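Local coordinates for protein transketolase (Campylobacter jejuni, PDB 3L84) that belongs to the transketolase family of thiamine diphosphate-binding enzymes and is found as a dimer of two identical subunits, at residues T371-M376 with L408-T413; R390-A395 with K422-I427; S17-Q22 with K267-A272. One frame throughout, in Å; residues are numbered along the deposited sequence. Where two conformers were deposited one is given.

In the fold
Contact 3 comes first along the chain and lies in the thiamine diphosphate-binding domain, where helices 3-24 and 262-272 meet. Contacts 1 and 2 follow, both within the pyrimidine binding domain, and their segments alternate in sequence. Their centres are about 16 Å apart, and they touch where M394 of helix 391-404 meets A412 of strand 408-414. In the chain this strand sits between helices 391-404 and 418-431 of contact 2, so both contacts belong to one alpha/beta unit. Contact 3 is remote, about 50 Å from contact 1 and about 37 Å from contact 2, centre to centre. Contact 2 also borders the second subunit, whereas contacts 1 and 3 do not.

Contact 1 (T371-M376 with L408-T413)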
ATOM      1  N   THR A 371     -20.300  -8.241   4.462  1.00  7.60           N
ATOM      2  CA  THR A 371     -20.097  -7.595   5.738  1.00  8.26           C
ATOM      3  C   THR A 371     -21.285  -6.792   6.247  1.00  8.60           C
ATOM      4  O   THR A 371     -21.224  -6.263   7.354  1.00  9.74           O
ATOM      5  CB  THR A 371     -18.857  -6.644   5.646  1.00  9.15           C
ATOM      6  OG1 THR A 371     -18.961  -5.826   4.456  1.00  9.80           O
ATOM      7  CG2 THR A 371     -17.602  -7.478   5.554  1.00 10.45           C
ATOM      8  N   GLU A 372     -22.382  -6.707   5.505  1.00  7.63           N
ATOM      9  CA  GLU A 372     -23.538  -5.972   6.027  1.00  8.59           C
ATOM     10  C   GLU A 372     -23.995  -6.558   7.348  1.00  7.46           C
ATOM     11  O   GLU A 372     -24.239  -7.753   7.466  1.00  8.49           O
ATOM     12  CB  GLU A 372     -24.702  -5.986   5.019  1.00  8.89           C
ATOM     13  CG  GLU A 372     -25.954  -5.177   5.443  1.00  9.90           C
ATOM     14  CD  GLU A 372     -27.040  -5.161   4.376  1.00 15.88           C
ATOM     15  OE1 GLU A 372     -26.816  -5.595   3.229  1.00 19.08           O
ATOM     16  OE2 GLU A 372     -28.173  -4.748   4.720  1.00 20.47           O
ATOM     17  N   LEU A 373     -24.180  -5.661   8.324  1.00  7.20           N
ATOM     18  CA  LEU A 373     -24.689  -5.989   9.629  1.00  7.62           C
ATOM     19  C   LEU A 373     -26.187  -5.684   9.540  1.00  7.50           C
ATOM     20  O   LEU A 373     -26.629  -4.527   9.617  1.00  7.68           O
ATOM     21  CB  LEU A 373     -23.976  -5.187  10.713  1.00  7.46           C
ATOM     22  CG  LEU A 373     -22.459  -5.343  10.708  1.00  7.04           C
ATOM     23  CD1 LEU A 373     -21.870  -4.329  11.688  1.00  7.61           C
ATOM     24  CD2 LEU A 373     -22.001  -6.789  10.962  1.00  9.83           C
ATOM     25  N   HIS A 374     -26.963  -6.726   9.287  1.00  8.04           N
ATOM     26  CA  HIS A 374     -28.344  -6.595   8.861  1.00  9.53           C
ATOM     27  C   HIS A 374     -29.226  -5.968   9.902  1.00  9.56           C
ATOM     28  O   HIS A 374     -29.251  -6.406  11.041  1.00 10.07           O
ATOM     29  CB  HIS A 374     -28.896  -7.962   8.484  1.00  9.46           C
ATOM     30  CG  HIS A 374     -28.196  -8.588   7.336  1.00 11.15           C
ATOM     31  ND1 HIS A 374     -28.293  -8.104   6.048  1.00 15.99           N
ATOM     32  CD2 HIS A 374     -27.372  -9.655   7.285  1.00 13.98           C
ATOM     33  CE1 HIS A 374     -27.552  -8.854   5.254  1.00 15.86           C
ATOM     34  NE2 HIS A 374     -26.977  -9.794   5.982  1.00 16.09           N
ATOM     35  N   SER A 375     -29.959  -4.943   9.477  1.00 10.15           N
ATOM     36  CA  SER A 375     -30.888  -4.189  10.343  1.00 11.40           C
ATOM     37  C   SER A 375     -30.198  -3.451  11.493  1.00 11.11           C
ATOM     38  O   SER A 375     -30.865  -3.051  12.451  1.00 13.00           O
ATOM     39  CB  SER A 375     -32.000  -5.104  10.875  1.00 12.33           C
ATOM     40  OG  SER A 375     -32.744  -5.624   9.783  1.00 16.29           O
HETATM   41  N   MSE A 376     -28.875  -3.239  11.400  1.00 10.87           N
HETATM   42  CA  MSE A 376     -28.149  -2.534  12.451  0.50 10.20           C
HETATM   43  C   MSE A 376     -27.779  -1.094  12.078  1.00 10.15           C
HETATM   44  O   MSE A 376     -27.144  -0.392  12.859  1.00  9.57           O
HETATM   45  CB  MSE A 376     -26.948  -3.360  12.904  0.30 10.27           C
HETATM   46  CG  MSE A 376     -27.350  -4.808  13.193  0.50 12.40           C
HETATM   47 SE   MSE A 376     -26.219  -5.754  14.483  0.50 19.99          SE
HETATM   48  CE  MSE A 376     -26.716  -4.659  15.985  0.50 18.49           C
ATOM     49  N   LEU A 408     -14.585  -2.326  18.988  1.00  5.88           N
ATOM     50  CA  LEU A 408     -13.982  -3.527  18.389  1.00  6.04           C
ATOM     51  C   LEU A 408     -14.254  -3.434  16.880  1.00  6.07           C
ATOM     52  O   LEU A 408     -15.342  -3.868  16.441  1.00  6.52           O
ATOM     53  CB  LEU A 408     -14.627  -4.768  18.988  1.00  6.72           C
ATOM     54  CG  LEU A 408     -14.307  -4.983  20.460  1.00  7.63           C
ATOM     55  CD1 LEU A 408     -15.329  -5.903  21.105  1.00 10.50           C
ATOM     56  CD2 LEU A 408     -12.917  -5.513  20.631  1.00 11.75           C
ATOM     57  N   PRO A 409     -13.333  -2.853  16.117  1.00  5.62           N
ATOM     58  CA  PRO A 409     -13.619  -2.569  14.715  1.00  6.00           C
ATOM     59  C   PRO A 409     -13.138  -3.647  13.762  1.00  6.01           C
ATOM     60  O   PRO A 409     -12.154  -4.351  14.017  1.00  6.45           O
ATOM     61  CB  PRO A 409     -12.838  -1.296  14.463  1.00  6.65           C
ATOM     62  CG  PRO A 409     -11.601  -1.511  15.278  1.00  6.29           C
ATOM     63  CD  PRO A 409     -12.088  -2.199  16.538  1.00  6.11           C
ATOM     64  N   PHE A 410     -13.820  -3.732  12.619  1.00  5.50           N
ATOM     65  CA  PHE A 410     -13.331  -4.536  11.496  1.00  5.59           C
ATOM     66  C   PHE A 410     -13.287  -3.726  10.222  1.00  5.96           C
ATOM     67  O   PHE A 410     -14.103  -2.853   9.971  1.00  6.52           O
ATOM     68  CB  PHE A 410     -14.150  -5.854  11.283  1.00  6.18           C
ATOM     69  CG  PHE A 410     -15.554  -5.660  10.770  1.00  6.49           C
ATOM     70  CD1 PHE A 410     -15.804  -5.530   9.396  1.00  6.97           C
ATOM     71  CD2 PHE A 410     -16.608  -5.562  11.649  1.00  7.51           C
ATOM     72  CE1 PHE A 410     -17.110  -5.346   8.940  1.00  8.97           C
ATOM     73  CE2 PHE A 410     -17.907  -5.380  11.191  1.00  8.68           C
ATOM     74  CZ  PHE A 410     -18.144  -5.275   9.837  1.00  8.29           C
ATOM     75  N   SER A 411     -12.244  -4.006   9.422  1.00  5.83           N
ATOM     76  CA  SER A 411     -11.986  -3.426   8.096  1.00  6.13           C
ATOM     77  C   SER A 411     -12.096  -4.516   7.065  1.00  6.97           C
ATOM     78  O   SER A 411     -11.497  -5.578   7.260  1.00  8.90           O
ATOM     79  CB  SER A 411     -10.555  -2.861   8.015  1.00  7.76           C
ATOM     80  OG  SER A 411     -10.351  -1.832   8.979  1.00  7.92           O
ATOM     81  N   ALA A 412     -12.806  -4.294   5.959  1.00  5.91           N
ATOM     82  CA  ALA A 412     -13.024  -5.323   4.951  1.00  5.65           C
ATOM     83  C   ALA A 412     -12.713  -4.848   3.561  1.00  5.80           C
ATOM     84  O   ALA A 412     -13.077  -3.735   3.165  1.00  6.54           O
ATOM     85  CB  ALA A 412     -14.468  -5.873   5.035  1.00  7.12           C
ATOM     86  N   THR A 413     -12.096  -5.733   2.783  1.00  5.58           N
ATOM     87  CA  THR A 413     -11.915  -5.551   1.347  1.00  6.12           C
ATOM     88  C   THR A 413     -11.557  -6.900   0.725  1.00  5.47           C
ATOM     89  O   THR A 413     -11.489  -7.936   1.426  1.00  6.94           O
ATOM     90  CB  THR A 413     -10.838  -4.463   1.034  1.00  6.76           C
ATOM     91  OG1 THR A 413     -10.770  -4.244  -0.383  1.00  7.41           O
ATOM     92  CG2 THR A 413      -9.440  -4.828   1.571  1.00  8.25           C
TER
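The ring of F410 projects from its strand and reaches in between T371 and L373. The two meet it differently. L373 comes from the opposite direction and sets CD1 at the ring edge, near the ring plane, 4.1 Å from CE2 of F410. T371 crosses the ring side chain at a slant, and its CB lies 3.9 Å from CE1 of F410. The methyl of T371 also reaches past the ring to the next inward-facing residue of the strand: CG2 is 3.6 Å from CB of A412. With OG1 of T371 between the backbone N and the carbonyl carbon (chi1 48°), CG2 is left anti to the carbonyl carbon, beside the N, and meets A412.

The strand alternates, with F410 and A412 facing the 371-376 loop and S411 and T413 facing away. It is an inner strand of the six-stranded parallel sheet of the pyrimidine binding domain, an alpha/beta fold. Helix 340-354 lies beside the loop, where L348 touches both T371 and L373. Helix 391-404 packs against P409, S411 and T413.

The loop itself is held by polar bonds. N349 bonds the O of E372 and the N of H374, and N384 takes the N-H of L373. A type II turn follows, with N of M376, a selenomethionine, 3.1 Å from O of L373.

Contact 2 (R390-A395 with K422-I427)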
ATOM      1  N   ARG A 390     -11.521   3.512  -0.257  1.00  6.19           N
ATOM      2  CA  ARG A 390     -10.494   4.139   0.557  1.00  6.06           C
ATOM      3  C   ARG A 390      -9.894   3.123   1.511  1.00  5.64           C
ATOM      4  O   ARG A 390     -10.007   3.213   2.734  1.00  6.80           O
ATOM      5  CB  ARG A 390     -11.086   5.308   1.378  1.00  6.26           C
ATOM      6  CG  ARG A 390     -11.731   6.424   0.584  1.00  6.14           C
ATOM      7  CD  ARG A 390     -12.224   7.491   1.533  1.00  5.94           C
ATOM      8  NE  ARG A 390     -12.967   8.567   0.888  1.00  6.63           N
ATOM      9  CZ  ARG A 390     -14.286   8.644   0.810  1.00  6.68           C
ATOM     10  NH1 ARG A 390     -15.086   7.725   1.308  1.00  7.15           N
ATOM     11  NH2 ARG A 390     -14.819   9.720   0.243  1.00  7.24           N
ATOM     12  N   GLU A 391      -9.294   2.098   0.973  1.00  6.33           N
ATOM     13  CA  GLU A 391      -8.818   1.005   1.813  1.00  6.25           C
ATOM     14  C   GLU A 391      -7.845   1.486   2.871  1.00  6.07           C
ATOM     15  O   GLU A 391      -7.902   1.064   4.027  1.00  6.18           O
ATOM     16  CB  GLU A 391      -8.160  -0.119   0.997  1.00  7.83           C
ATOM     17  CG  GLU A 391      -9.055  -0.854   0.035  1.00  8.23           C
ATOM     18  CD  GLU A 391      -9.156  -0.186  -1.319  1.00  9.27           C
ATOM     19  OE1 GLU A 391      -8.519   0.881  -1.564  1.00 10.11           O
ATOM     20  OE2 GLU A 391      -9.875  -0.750  -2.181  1.00 11.12           O
ATOM     21  N   HIS A 392      -6.914   2.327   2.460  1.00  6.41           N
ATOM     22  CA  HIS A 392      -5.833   2.720   3.366  1.00  6.01           C
ATOM     23  C   HIS A 392      -6.368   3.560   4.515  1.00  6.03           C
ATOM     24  O   HIS A 392      -6.105   3.270   5.685  1.00  6.28           O
ATOM     25  CB  HIS A 392      -4.758   3.424   2.579  1.00  6.37           C
ATOM     26  CG  HIS A 392      -3.414   3.518   3.195  1.00  7.98           C
ATOM     27  ND1 HIS A 392      -2.979   2.903   4.346  1.00 10.93           N
ATOM     28  CD2 HIS A 392      -2.347   4.176   2.677  1.00  7.43           C
ATOM     29  CE1 HIS A 392      -1.682   3.201   4.515  1.00 10.32           C
ATOM     30  NE2 HIS A 392      -1.303   3.984   3.539  1.00 14.00           N
ATOM     31  N   ALA A 393      -7.125   4.607   4.210  1.00  6.29           N
ATOM     32  CA  ALA A 393      -7.734   5.417   5.264  1.00  5.92           C
ATOM     33  C   ALA A 393      -8.659   4.561   6.126  1.00  5.72           C
ATOM     34  O   ALA A 393      -8.725   4.778   7.330  1.00  5.83           O
ATOM     35  CB  ALA A 393      -8.474   6.619   4.666  1.00  6.43           C
HETATM   36  N   MSE A 394      -9.395   3.626   5.537  1.00  5.28           N
HETATM   37  CA  MSE A 394     -10.246   2.753   6.356  1.00  5.93           C
HETATM   38  C   MSE A 394      -9.456   2.083   7.462  1.00  5.22           C
HETATM   39  O   MSE A 394      -9.841   2.088   8.655  1.00  5.52           O
HETATM   40  CB  MSE A 394     -10.907   1.673   5.486  0.50  2.00           C
HETATM   41  CG  MSE A 394     -11.586   0.583   6.279  1.00  6.09           C
HETATM   42 SE   MSE A 394     -12.472  -0.732   5.156  1.00 13.51          SE
HETATM   43  CE  MSE A 394     -10.866  -1.549   4.364  1.00  6.92           C
ATOM     44  N   ALA A 395      -8.344   1.465   7.088  1.00  5.76           N
ATOM     45  CA  ALA A 395      -7.555   0.766   8.112  1.00  5.29           C
ATOM     46  C   ALA A 395      -6.972   1.725   9.156  1.00  6.05           C
ATOM     47  O   ALA A 395      -6.957   1.396  10.341  1.00  5.41           O
ATOM     48  CB  ALA A 395      -6.444  -0.056   7.429  1.00  6.48           C
ATOM     49  N   LYS A 422      -1.875  -2.187   3.709  1.00  6.58           N
ATOM     50  CA  LYS A 422      -0.822  -2.869   4.465  1.00  6.60           C
ATOM     51  C   LYS A 422      -0.046  -1.933   5.409  1.00  6.78           C
ATOM     52  O   LYS A 422       0.233  -2.340   6.528  1.00  6.54           O
ATOM     53  CB  LYS A 422       0.092  -3.617   3.498  1.00  7.66           C
ATOM     54  CG  LYS A 422       1.357  -4.260   4.096  1.00  7.73           C
ATOM     55  CD  LYS A 422       1.099  -5.357   5.085  1.00  9.75           C
ATOM     56  CE  LYS A 422       2.408  -5.910   5.655  1.00  7.89           C
ATOM     57  NZ  LYS A 422       3.032  -4.907   6.583  1.00  8.33           N
ATOM     58  N   PRO A 423       0.285  -0.696   5.016  1.00  5.88           N
ATOM     59  CA  PRO A 423       1.083   0.120   5.968  1.00  6.31           C
ATOM     60  C   PRO A 423       0.338   0.396   7.256  1.00  6.43           C
ATOM     61  O   PRO A 423       0.928   0.466   8.331  1.00  7.16           O
ATOM     62  CB  PRO A 423       1.350   1.420   5.186  1.00  6.71           C
ATOM     63  CG  PRO A 423       1.262   1.023   3.781  1.00  7.25           C
ATOM     64  CD  PRO A 423       0.166  -0.038   3.701  1.00  7.76           C
ATOM     65  N   ALA A 424      -0.984   0.567   7.193  1.00  6.67           N
ATOM     66  CA  ALA A 424      -1.812   0.777   8.369  1.00  5.94           C
ATOM     67  C   ALA A 424      -2.034  -0.518   9.129  1.00  6.06           C
ATOM     68  O   ALA A 424      -2.068  -0.515  10.353  1.00  6.51           O
ATOM     69  CB  ALA A 424      -3.172   1.410   7.961  1.00  7.38           C
ATOM     70  N   ALA A 425      -2.173  -1.652   8.431  1.00  6.25           N
ATOM     71  CA  ALA A 425      -2.205  -2.931   9.124  1.00  6.06           C
ATOM     72  C   ALA A 425      -0.950  -3.129   9.962  1.00  5.68           C
ATOM     73  O   ALA A 425      -0.993  -3.664  11.067  1.00  6.25           O
ATOM     74  CB  ALA A 425      -2.414  -4.095   8.136  1.00  6.51           C
ATOM     75  N   ARG A 426       0.189  -2.693   9.438  1.00  5.75           N
ATOM     76  CA  ARG A 426       1.424  -2.825  10.156  1.00  5.42           C
ATOM     77  C   ARG A 426       1.405  -2.021  11.444  1.00  5.34           C
ATOM     78  O   ARG A 426       1.959  -2.489  12.448  1.00  5.75           O
ATOM     79  CB  ARG A 426       2.579  -2.376   9.270  1.00  5.65           C
ATOM     80  CG  ARG A 426       3.907  -2.902   9.730  1.00  5.87           C
ATOM     81  CD  ARG A 426       5.079  -2.432   8.821  1.00  4.60           C
ATOM     82  NE  ARG A 426       6.265  -3.249   9.046  1.00  5.58           N
ATOM     83  CZ  ARG A 426       7.330  -2.890   9.747  1.00  5.60           C
ATOM     84  NH1 ARG A 426       7.413  -1.704  10.304  1.00  6.27           N
ATOM     85  NH2 ARG A 426       8.331  -3.749   9.861  1.00  6.10           N
ATOM     86  N   ILE A 427       0.808  -0.836  11.452  1.00  5.84           N
ATOM     87  CA  ILE A 427       0.671  -0.072  12.687  1.00  6.01           C
ATOM     88  C   ILE A 427      -0.219  -0.817  13.687  1.00  5.71           C
ATOM     89  O   ILE A 427       0.066  -0.821  14.900  1.00  5.80           O
ATOM     90  CB  ILE A 427       0.143   1.342  12.414  1.00  6.81           C
ATOM     91  CG1 ILE A 427       1.126   2.154  11.575  1.00 10.56           C
ATOM     92  CG2 ILE A 427      -0.176   2.069  13.727  1.00 10.41           C
ATOM     93  CD1 ILE A 427       2.322   2.694  12.411  1.00 14.02           C
TER
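The imidazole of H392 lies against the first turn of segment 422-427 with its CE1 leading. P423 meets the ring obliquely: its CB is 3.6 Å from CE1 of H392, and its CG is 3.9 Å from NE2 of H392. The two side chains cross at about a right angle. At the ring edge, near its plane, is the backbone N of A424, 3.8 Å from CE1 of H392. The methyl of A424 is also near the ring, with its CB 3.9 Å from ND1 of H392.

The C-beta bond of H392 does not aim at the other helix. The ring reaches across because CG is anti to the backbone N (chi1 -161°). ND1 is buried by this contact and has no polar partner in the model. Q118 of helix 118-137 touches H392, P423 and A424, while I159 and E162 of helix 158-169 also pack on H392.

One turn on, two alanines meet methyl to methyl. CB of A395 is 3.6 Å from CB of A424. Such small residues let the axes of 391-395 and 422-427 approach to 8.3 Å, nearly parallel at 12°. The second helix is kinked here, since the N atoms of P423 and A424 have no bond to the preceding turn. Beyond it lies the second subunit, where E457 of that subunit forms salt bridges with K422 and R426.

Helix 391-404 leads into strand 408-414, which leads into helix 418-431. Near-parallel neighbouring helices of this kind are characteristic of consecutive beta-alpha-beta crossovers in a parallel alpha/beta fold, here that of the pyrimidine binding domain.

Contact 3 (S17-Q22 with K267-A272); sequences SADMVQ and KAKEQA
K269 stretches across from its helix to the carboxylate of D19, and the two form a buried salt bridge. The main bond runs from NZ of K269 to OD1 of D19, at 2.9 Å. OD1 receives it on its syn lone pair, the side of the other oxygen. NZ of K269 therefore also lies 3.2 Å from OD2 of D19, a weak second bond. The ammonium group thus sits at the mouth of the carboxylate.

The lysine chain reaches the aspartate by being straight. CG is anti to the carbonyl carbon (chi1 -75°), and every later torsion is extended. This carries NZ far from its own backbone. CE of K269 follows at 3.6 Å from OD1 of D19. D19 approaches from the opposite direction. Its CB points across the flank of its helix, and with CG beside the backbone N (chi1 -68°) the carboxylate swings toward the lysine.

Both charged groups have further partners in the loop after helix 262-272. NZ of K269 also donates to O of I278, and OD2 of D19 accepts from N of F280. The three oxygens around NZ probably favour the charged lysine, and NZ with the N-H of F280 probably favours the carboxylate. F15 packs on K269, and I265 touches D19 and A18.

The pair alone makes the contact between these turns. It is an interhelical salt bridge, with one good bond to OD1 and a weak one to OD2, joining the N-terminal helix 3-24, helix 262-272 and the following loop within the thiamine diphosphate-binding domain.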
ATOM      1  N   SER A  17      13.744  19.800  23.532  1.00  9.01           N
ATOM      2  CA  SER A  17      13.749  19.042  22.274  1.00  9.37           C
ATOM      3  C   SER A  17      15.124  19.056  21.645  1.00  9.65           C
ATOM      4  O   SER A  17      15.652  18.010  21.230  1.00  9.23           O
ATOM      5  CB  SER A  17      12.747  19.635  21.277  1.00 10.36           C
ATOM      6  OG  SER A  17      11.402  19.559  21.758  1.00 10.96           O
ATOM      7  N   ALA A  18      15.742  20.220  21.559  1.00  8.99           N
ATOM      8  CA  ALA A  18      17.060  20.341  20.971  1.00  8.97           C
ATOM      9  C   ALA A  18      18.111  19.568  21.751  1.00  9.01           C
ATOM     10  O   ALA A  18      18.958  18.896  21.167  1.00  9.51           O
ATOM     11  CB  ALA A  18      17.454  21.836  20.875  1.00 10.33           C
ATOM     12  N   ASP A  19      18.057  19.696  23.068  1.00  8.46           N
ATOM     13  CA  ASP A  19      19.002  18.998  23.927  1.00  9.46           C
ATOM     14  C   ASP A  19      18.860  17.487  23.830  1.00  8.95           C
ATOM     15  O   ASP A  19      19.850  16.753  23.915  1.00  8.73           O
ATOM     16  CB  ASP A  19      18.857  19.416  25.401  1.00  9.69           C
ATOM     17  CG  ASP A  19      19.286  20.869  25.678  1.00 11.78           C
ATOM     18  OD1 ASP A  19      20.021  21.475  24.859  1.00 11.44           O
ATOM     19  OD2 ASP A  19      18.948  21.415  26.761  1.00 12.00           O
HETATM   20  N   MSE A  20      17.633  16.995  23.734  1.00  8.92           N
HETATM   21  CA  MSE A  20      17.377  15.556  23.565  0.50  8.43           C
HETATM   22  C   MSE A  20      17.975  14.983  22.305  1.00  8.80           C
HETATM   23  O   MSE A  20      18.594  13.985  22.298  1.00  9.50           O
HETATM   24  CB  MSE A  20      15.869  15.264  23.537  0.50  7.61           C
HETATM   25  CG  MSE A  20      15.228  15.457  24.822  0.50  7.83           C
HETATM   26 SE   MSE A  20      13.269  15.546  24.695  0.50 13.86          SE
HETATM   27  CE  MSE A  20      13.240  13.952  23.919  0.50 12.48           C
ATOM     28  N   VAL A  21      17.757  15.687  21.222  1.00  8.79           N
ATOM     29  CA  VAL A  21      18.294  15.291  19.938  1.00  9.03           C
ATOM     30  C   VAL A  21      19.821  15.350  19.948  1.00  9.02           C
ATOM     31  O   VAL A  21      20.510  14.465  19.448  1.00  9.68           O
ATOM     32  CB  VAL A  21      17.727  16.205  18.823  1.00  9.19           C
ATOM     33  CG1 VAL A  21      18.461  15.994  17.477  1.00  9.91           C
ATOM     34  CG2 VAL A  21      16.238  15.926  18.671  1.00  8.83           C
ATOM     35  N   GLN A  22      20.379  16.388  20.564  1.00  8.15           N
ATOM     36  CA  GLN A  22      21.816  16.564  20.567  1.00  8.45           C
ATOM     37  C   GLN A  22      22.500  15.458  21.382  1.00  8.65           C
ATOM     38  O   GLN A  22      23.500  14.890  20.935  1.00  9.48           O
ATOM     39  CB  GLN A  22      22.182  17.938  21.103  1.00  8.16           C
ATOM     40  CG  GLN A  22      23.577  18.386  20.791  1.00  9.25           C
ATOM     41  CD  GLN A  22      23.795  18.546  19.310  1.00 11.46           C
ATOM     42  OE1 GLN A  22      22.933  19.077  18.605  1.00 10.97           O
ATOM     43  NE2 GLN A  22      24.956  18.088  18.813  1.00 12.63           N
ATOM     44  N   LYS A 267      24.044  29.447  21.027  1.00 11.63           N
ATOM     45  CA  LYS A 267      23.595  30.725  20.506  1.00 12.30           C
ATOM     46  C   LYS A 267      22.087  30.916  20.652  1.00 11.85           C
ATOM     47  O   LYS A 267      21.627  32.008  20.994  1.00 12.58           O
ATOM     48  CB  LYS A 267      24.051  30.933  19.061  1.00 12.99           C
ATOM     49  CG  LYS A 267      25.549  31.099  18.922  1.00 16.63           C
ATOM     50  CD  LYS A 267      25.948  31.213  17.481  1.00 21.48           C
ATOM     51  CE  LYS A 267      27.465  31.330  17.325  1.00 24.91           C
ATOM     52  NZ  LYS A 267      28.145  30.015  17.526  1.00 28.46           N
ATOM     53  N   ALA A 268      21.311  29.870  20.360  1.00 10.91           N
ATOM     54  CA  ALA A 268      19.858  29.923  20.478  1.00 11.76           C
ATOM     55  C   ALA A 268      19.427  30.185  21.915  1.00 11.80           C
ATOM     56  O   ALA A 268      18.554  31.010  22.172  1.00 11.75           O
ATOM     57  CB  ALA A 268      19.260  28.615  19.942  1.00 12.23           C
ATOM     58  N   LYS A 269      20.079  29.516  22.863  1.00 11.64           N
ATOM     59  CA  LYS A 269      19.787  29.729  24.287  1.00 11.17           C
ATOM     60  C   LYS A 269      20.128  31.164  24.682  1.00 11.82           C
ATOM     61  O   LYS A 269      19.334  31.831  25.338  1.00 11.43           O
ATOM     62  CB  LYS A 269      20.561  28.719  25.124  1.00 10.81           C
ATOM     63  CG  LYS A 269      19.954  27.317  25.069  1.00 10.48           C
ATOM     64  CD  LYS A 269      20.724  26.259  25.845  1.00 11.04           C
ATOM     65  CE  LYS A 269      20.044  24.918  25.785  1.00 11.11           C
ATOM     66  NZ  LYS A 269      20.934  23.834  26.299  1.00 12.42           N
ATOM     67  N   GLU A 270      21.297  31.624  24.281  1.00 11.84           N
ATOM     68  CA  GLU A 270      21.687  33.017  24.550  1.00 13.01           C
ATOM     69  C   GLU A 270      20.646  34.032  24.049  1.00 12.47           C
ATOM     70  O   GLU A 270      20.223  34.947  24.775  1.00 11.98           O
ATOM     71  CB  GLU A 270      23.070  33.300  23.947  1.00 13.48           C
ATOM     72  CG  GLU A 270      24.203  32.650  24.728  1.00 18.10           C
ATOM     73  CD  GLU A 270      25.608  32.941  24.186  1.00 26.50           C
ATOM     74  OE1 GLU A 270      25.801  32.927  22.937  1.00 30.26           O
ATOM     75  OE2 GLU A 270      26.524  33.159  25.026  1.00 30.31           O
ATOM     76  N   GLN A 271      20.195  33.861  22.810  1.00 12.67           N
ATOM     77  CA  GLN A 271      19.212  34.786  22.247  1.00 13.58           C
ATOM     78  C   GLN A 271      17.864  34.753  22.989  1.00 12.84           C
ATOM     79  O   GLN A 271      17.183  35.769  23.069  1.00 14.08           O
ATOM     80  CB  GLN A 271      19.031  34.522  20.759  1.00 14.60           C
ATOM     81  CG  GLN A 271      20.272  34.882  19.933  1.00 20.37           C
ATOM     82  CD  GLN A 271      20.049  34.832  18.428  1.00 27.35           C
ATOM     83  OE1 GLN A 271      19.278  34.012  17.918  1.00 33.63           O
ATOM     84  NE2 GLN A 271      20.732  35.721  17.706  1.00 32.29           N
ATOM     85  N   ALA A 272      17.529  33.601  23.576  1.00 12.39           N
ATOM     86  CA  ALA A 272      16.295  33.404  24.352  1.00 11.98           C
ATOM     87  C   ALA A 272      16.397  33.700  25.844  1.00 12.03           C
ATOM     88  O   ALA A 272      15.409  33.534  26.575  1.00 12.61           O
ATOM     89  CB  ALA A 272      15.860  31.962  24.195  1.00 11.75           C
TER